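Local coordinates for endo-beta-1,4-glucanase (Bacillus licheniformis, PDB 2JEN), which hydrolyses internal beta-1,4-glucosidic bonds of plant cell-wall glucans, acting as a family 12 xyloglucanase, at residues T64-V76 against T248-V260. The protein carries 1 engineered substitution. Residues are numbered along the deposited sequence; the frame is centred on the assembly and turned at random.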
loop_
_atom_site.group_PDB
_atom_site.type_symbol
_atom_site.label_atom_id
_atom_site.label_comp_id
_atom_site.label_asym_id
_atom_site.label_seq_id
_atom_site.Cartn_x
_atom_site.Cartn_y
_atom_site.Cartn_z
ATOM N N THR A 64 -4.962 -4.452 -10.345
ATOM C CA THR A 64 -3.892 -5.456 -10.257
ATOM C C THR A 64 -4.253 -6.644 -11.153
ATOM O O THR A 64 -5.363 -7.174 -11.028
ATOM C CB THR A 64 -3.792 -5.928 -8.789
ATOM O OG1 THR A 64 -3.278 -4.825 -8.004
ATOM C CG2 THR A 64 -2.920 -7.217 -8.584
ATOM N N ILE A 65 -3.332 -7.060 -11.986
ATOM C CA ILE A 65 -3.457 -8.258 -12.788
ATOM C C ILE A 65 -2.677 -9.393 -12.132
ATOM O O ILE A 65 -1.651 -9.148 -11.526
ATOM C CB ILE A 65 -3.013 -8.038 -14.252
ATOM C CG1 ILE A 65 -1.577 -7.516 -14.380
ATOM C CG2 ILE A 65 -4.033 -7.132 -14.963
ATOM C CD1 ILE A 65 -0.980 -7.579 -15.802
ATOM N N TYR A 66 -3.164 -10.638 -12.225
ATOM C CA TYR A 66 -2.437 -11.769 -11.649
ATOM C C TYR A 66 -2.551 -13.019 -12.482
ATOM O O TYR A 66 -3.523 -13.252 -13.195
ATOM C CB TYR A 66 -2.917 -12.055 -10.222
ATOM C CG TYR A 66 -4.292 -12.709 -10.107
ATOM C CD1 TYR A 66 -5.458 -11.968 -10.037
ATOM C CD2 TYR A 66 -4.398 -14.072 -10.051
ATOM C CE1 TYR A 66 -6.678 -12.583 -9.910
ATOM C CE2 TYR A 66 -5.618 -14.710 -9.928
ATOM C CZ TYR A 66 -6.758 -13.948 -9.875
ATOM O OH TYR A 66 -7.984 -14.582 -9.664
ATOM N N HIS A 67 -1.506 -13.839 -12.356
ATOM C CA HIS A 67 -1.451 -15.151 -12.992
ATOM C C HIS A 67 -0.879 -16.125 -12.012
ATOM O O HIS A 67 0.291 -15.994 -11.650
ATOM C CB HIS A 67 -0.564 -15.080 -14.248
ATOM C CG HIS A 67 -0.414 -16.371 -14.995
ATOM N ND1 HIS A 67 0.574 -17.282 -14.689
ATOM C CD2 HIS A 67 -1.108 -16.893 -16.031
ATOM C CE1 HIS A 67 0.461 -18.322 -15.499
ATOM N NE2 HIS A 67 -0.544 -18.109 -16.337
ATOM N N ASN A 68 -1.683 -17.084 -11.565
ATOM C CA ASN A 68 -1.188 -18.198 -10.745
ATOM C C ASN A 68 -0.840 -19.404 -11.627
ATOM O O ASN A 68 0.178 -20.043 -11.431
ATOM C CB ASN A 68 -2.202 -18.587 -9.677
ATOM C CG ASN A 68 -2.534 -17.464 -8.732
ATOM O OD1 ASN A 68 -1.670 -16.616 -8.428
ATOM N ND2 ASN A 68 -3.780 -17.435 -8.263
ATOM N N SER A 69 -1.716 -19.704 -12.566
ATOM C CA SER A 69 -1.485 -20.696 -13.608
ATOM C C SER A 69 -2.320 -20.296 -14.826
ATOM O O SER A 69 -3.173 -19.399 -14.743
ATOM C CB SER A 69 -1.931 -22.075 -13.151
ATOM O OG SER A 69 -3.332 -22.169 -13.157
ATOM N N ASP A 70 -2.208 -21.079 -15.897
ATOM C CA ASP A 70 -3.004 -20.807 -17.067
ATOM C C ASP A 70 -4.499 -21.113 -16.884
ATOM O O ASP A 70 -5.317 -20.802 -17.778
ATOM C CB ASP A 70 -2.475 -21.571 -18.269
ATOM C CG ASP A 70 -1.074 -21.187 -18.686
ATOM O OD1 ASP A 70 -0.488 -20.198 -18.210
ATOM O OD2 ASP A 70 -0.537 -21.941 -19.548
ATOM N N SER A 71 -4.849 -21.747 -15.773
ATOM C CA SER A 71 -6.249 -21.966 -15.403
ATOM C C SER A 71 -6.649 -21.265 -14.100
ATOM O O SER A 71 -7.648 -21.610 -13.510
ATOM C CB SER A 71 -6.553 -23.465 -15.301
ATOM O OG SER A 71 -5.851 -24.049 -14.224
ATOM N N ASP A 72 -5.874 -20.263 -13.691
ATOM C CA ASP A 72 -6.155 -19.538 -12.454
ATOM C C ASP A 72 -5.463 -18.189 -12.551
ATOM O O ASP A 72 -4.328 -18.000 -12.119
ATOM C CB ASP A 72 -5.653 -20.350 -11.245
ATOM C CG ASP A 72 -6.058 -19.741 -9.919
ATOM O OD1 ASP A 72 -7.156 -19.111 -9.843
ATOM O OD2 ASP A 72 -5.307 -19.948 -8.911
ATOM N N MET A 73 -6.191 -17.225 -13.065
ATOM C CA MET A 73 -5.647 -15.907 -13.385
ATOM C C MET A 73 -6.773 -14.911 -13.376
ATOM O O MET A 73 -7.957 -15.327 -13.400
ATOM C CB MET A 73 -4.923 -15.928 -14.725
ATOM C CG MET A 73 -5.803 -16.254 -15.889
ATOM S SD MET A 73 -4.894 -16.381 -17.446
ATOM C CE MET A 73 -6.013 -17.383 -18.442
ATOM N N GLY A 74 -6.461 -13.623 -13.390
ATOM C CA GLY A 74 -7.540 -12.647 -13.353
ATOM C C GLY A 74 -7.028 -11.281 -12.970
ATOM O O GLY A 74 -5.863 -10.944 -13.230
ATOM N N TRP A 75 -7.901 -10.478 -12.400
ATOM C CA TRP A 75 -7.563 -9.115 -12.008
ATOM C C TRP A 75 -8.563 -8.611 -10.978
ATOM O O TRP A 75 -9.647 -9.143 -10.866
ATOM C CB TRP A 75 -7.427 -8.166 -13.203
ATOM C CG TRP A 75 -8.545 -8.243 -14.209
ATOM C CD1 TRP A 75 -9.709 -7.528 -14.206
ATOM C CD2 TRP A 75 -8.566 -9.030 -15.409
ATOM N NE1 TRP A 75 -10.473 -7.878 -15.285
ATOM C CE2 TRP A 75 -9.787 -8.770 -16.064
ATOM C CE3 TRP A 75 -7.675 -9.935 -16.000
ATOM C CZ2 TRP A 75 -10.158 -9.403 -17.242
ATOM C CZ3 TRP A 75 -8.054 -10.571 -17.167
ATOM C CH2 TRP A 75 -9.285 -10.293 -17.777
ATOM N N VAL A 76 -8.135 -7.605 -10.229
ATOM C CA VAL A 76 -8.814 -7.039 -9.111
ATOM C C VAL A 76 -8.792 -5.518 -9.341
ATOM O O VAL A 76 -7.773 -4.988 -9.786
ATOM C CB VAL A 76 -8.028 -7.450 -7.856
ATOM C CG1 VAL A 76 -8.818 -7.094 -6.605
ATOM C CG2 VAL A 76 -7.654 -8.988 -7.928
ATOM N N THR A 248 -15.913 -1.698 -7.547
ATOM C CA THR A 248 -14.805 -2.493 -7.095
ATOM C C THR A 248 -15.156 -3.959 -7.199
ATOM O O THR A 248 -16.302 -4.355 -6.990
ATOM C CB THR A 248 -14.515 -2.225 -5.592
ATOM O OG1 THR A 248 -14.555 -0.828 -5.303
ATOM C CG2 THR A 248 -13.188 -2.784 -5.190
ATOM N N GLY A 249 -14.160 -4.788 -7.484
ATOM C CA GLY A 249 -14.378 -6.223 -7.554
ATOM C C GLY A 249 -13.236 -6.950 -8.200
ATOM O O GLY A 249 -12.106 -6.470 -8.216
ATOM N N GLN A 250 -13.511 -8.136 -8.716
ATOM C CA GLN A 250 -12.515 -8.948 -9.326
ATOM C C GLN A 250 -13.140 -9.939 -10.280
ATOM O O GLN A 250 -14.343 -10.264 -10.169
ATOM C CB GLN A 250 -11.731 -9.690 -8.259
ATOM C CG GLN A 250 -12.502 -10.771 -7.540
ATOM C CD GLN A 250 -11.743 -11.323 -6.369
ATOM O OE1 GLN A 250 -10.720 -12.023 -6.538
ATOM N NE2 GLN A 250 -12.225 -11.015 -5.166
ATOM N N ILE A 251 -12.312 -10.432 -11.181
ATOM C CA ILE A 251 -12.620 -11.567 -12.020
ATOM C C ILE A 251 -11.583 -12.642 -11.794
ATOM O O ILE A 251 -10.406 -12.353 -11.529
ATOM C CB ILE A 251 -12.639 -11.175 -13.525
ATOM C CG1 ILE A 251 -13.277 -12.263 -14.418
ATOM C CG2 ILE A 251 -11.242 -10.826 -14.050
ATOM C CD1 ILE A 251 -13.599 -11.811 -15.844
ATOM N N ASN A 252 -12.008 -13.893 -11.943
ATOM C CA ASN A 252 -11.105 -15.009 -12.027
ATOM C C ASN A 252 -11.484 -15.799 -13.255
ATOM O O ASN A 252 -12.683 -16.011 -13.523
ATOM C CB ASN A 252 -11.202 -15.895 -10.783
ATOM C CG ASN A 252 -10.355 -17.111 -10.898
ATOM O OD1 ASN A 252 -9.121 -17.128 -10.511
ATOM N ND2 ASN A 252 -10.938 -18.128 -11.441
ATOM N N ILE A 253 -10.494 -16.185 -14.029
ATOM C CA ILE A 253 -10.637 -16.947 -15.236
ATOM C C ILE A 253 -10.057 -18.340 -15.007
ATOM O O ILE A 253 -8.918 -18.485 -14.541
ATOM C CB ILE A 253 -9.938 -16.260 -16.402
ATOM C CG1 ILE A 253 -10.646 -14.927 -16.685
ATOM C CG2 ILE A 253 -9.885 -17.170 -17.631
ATOM C CD1 ILE A 253 -9.903 -14.029 -17.639
ATOM N N SER A 254 -10.873 -19.372 -15.287
ATOM C CA SER A 254 -10.524 -20.767 -15.020
ATOM C C SER A 254 -10.267 -21.561 -16.297
ATOM O O SER A 254 -9.747 -22.670 -16.239
ATOM C CB SER A 254 -11.632 -21.452 -14.201
ATOM O OG SER A 254 -12.819 -21.516 -14.961
ATOM N N ASN A 255 -10.586 -20.984 -17.451
ATOM C CA ASN A 255 -10.303 -21.589 -18.737
ATOM C C ASN A 255 -10.181 -20.489 -19.765
ATOM O O ASN A 255 -11.002 -19.571 -19.785
ATOM C CB ASN A 255 -11.383 -22.586 -19.167
ATOM C CG ASN A 255 -10.929 -23.453 -20.325
ATOM O OD1 ASN A 255 -9.797 -23.941 -20.363
ATOM N ND2 ASN A 255 -11.791 -23.600 -21.297
ATOM N N TRP A 256 -9.187 -20.608 -20.624
ATOM C CA TRP A 256 -8.944 -19.618 -21.663
ATOM C C TRP A 256 -8.205 -20.196 -22.840
ATOM O O TRP A 256 -7.173 -20.844 -22.666
ATOM C CB TRP A 256 -8.091 -18.477 -21.108
ATOM C CG TRP A 256 -7.589 -17.560 -22.144
ATOM C CD1 TRP A 256 -6.317 -17.486 -22.643
ATOM C CD2 TRP A 256 -8.360 -16.602 -22.896
ATOM N NE1 TRP A 256 -6.228 -16.531 -23.621
ATOM C CE2 TRP A 256 -7.478 -15.969 -23.793
ATOM C CE3 TRP A 256 -9.703 -16.225 -22.895
ATOM C CZ2 TRP A 256 -7.883 -14.970 -24.639
ATOM C CZ3 TRP A 256 -10.115 -15.258 -23.783
ATOM C CH2 TRP A 256 -9.209 -14.611 -24.611
ATOM N N ASP A 257 -8.701 -19.941 -24.049
ATOM C CA ASP A 257 -7.854 -20.108 -25.228
ATOM C C ASP A 257 -8.499 -19.444 -26.428
ATOM O O ASP A 257 -9.705 -19.219 -26.472
ATOM C CB ASP A 257 -7.555 -21.584 -25.584
ATOM C CG ASP A 257 -6.200 -22.092 -25.066
ATOM O OD1 ASP A 257 -5.183 -21.375 -25.087
ATOM O OD2 ASP A 257 -6.128 -23.273 -24.643
ATOM N N VAL A 258 -7.625 -19.057 -27.345
ATOM C CA VAL A 258 -8.022 -18.578 -28.674
ATOM C C VAL A 258 -7.135 -19.202 -29.687
ATOM O O VAL A 258 -5.920 -19.098 -29.605
ATOM C CB VAL A 258 -7.904 -17.037 -28.833
ATOM C CG1 VAL A 258 -8.377 -16.603 -30.246
ATOM C CG2 VAL A 258 -8.670 -16.317 -27.738
ATOM N N THR A 259 -7.741 -19.906 -30.642
ATOM C CA THR A 259 -6.969 -20.615 -31.655
ATOM C C THR A 259 -7.516 -20.335 -33.048
ATOM O O THR A 259 -8.716 -20.483 -33.258
ATOM C CB THR A 259 -6.997 -22.139 -31.389
ATOM O OG1 THR A 259 -6.669 -22.403 -30.014
ATOM C CG2 THR A 259 -5.999 -22.841 -32.300
ATOM N N VAL A 260 -6.630 -19.952 -33.940
ATOM C CA VAL A 260 -6.963 -19.717 -35.336
ATOM C C VAL A 260 -6.597 -20.990 -36.106
ATOM O O VAL A 260 -5.431 -21.380 -36.121
ATOM C CB VAL A 260 -6.182 -18.546 -35.875
ATOM C CG1 VAL A 260 -6.476 -18.317 -37.350
ATOM C CG2 VAL A 260 -6.424 -17.288 -35.026
HETATM O O HOH W 1 -9.991 -13.087 -8.907
HETATM O O HOH W 2 -5.003 -20.275 -20.759
HETATM O O HOH W 3 -7.026 -22.297 -19.382
#
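Trp75 and Ile251 meet because the tryptophan's CG sits between its own backbone N and carbonyl carbon (chi1 47°), which lays the indole over Ile251, whose CG2 faces the ring. That methyl stands 3.3 Å from the centroid of the five-membered ring, a CH-pi contact over the face, while the far rim, at CH2, reaches Ile253 CD1 at 3.8 Å. A broad flat group suits this place because it spans two branched side chains; an alanine here would probably leave the Ile251 methyl without its aromatic cover and Thr242, hydrogen-bonded to NE1, without that partner. Met73, on the same face, is long and flexible enough to carry CE to 3.6 Å from Trp256 CB.

The backbones pair antiparallel: Ile253 N gives a nearly straight bond to Met73 O (2.8 Å), and Trp75 and Ile251 exchange two more. Between them, Gly74 suits backbone angles that would press a CB against the carbonyl oxygen of Met73; a CB would also strike Ile251 O. Its amide N lies over the centre of the Tyr66 ring. On the opposite face of the sheet, where Val76 and Gln250 lie, one water is hydrogen-bonded to Tyr66 OH (2.6 Å), Gln250 OE1 and Ile251 O. Gln250 NE2 bonds Thr248 OG1 of the second subunit, whose Asn82 N and Ser81 OG bond Asp72 OD1 and OD2.

Strand 72-79 lies between 62-67 and 247-260 in the outer sheet of the family 12 beta-jelly-roll sandwich; Trp75 and Met73 pack on Ile48 and Ile92 of the opposing sheet.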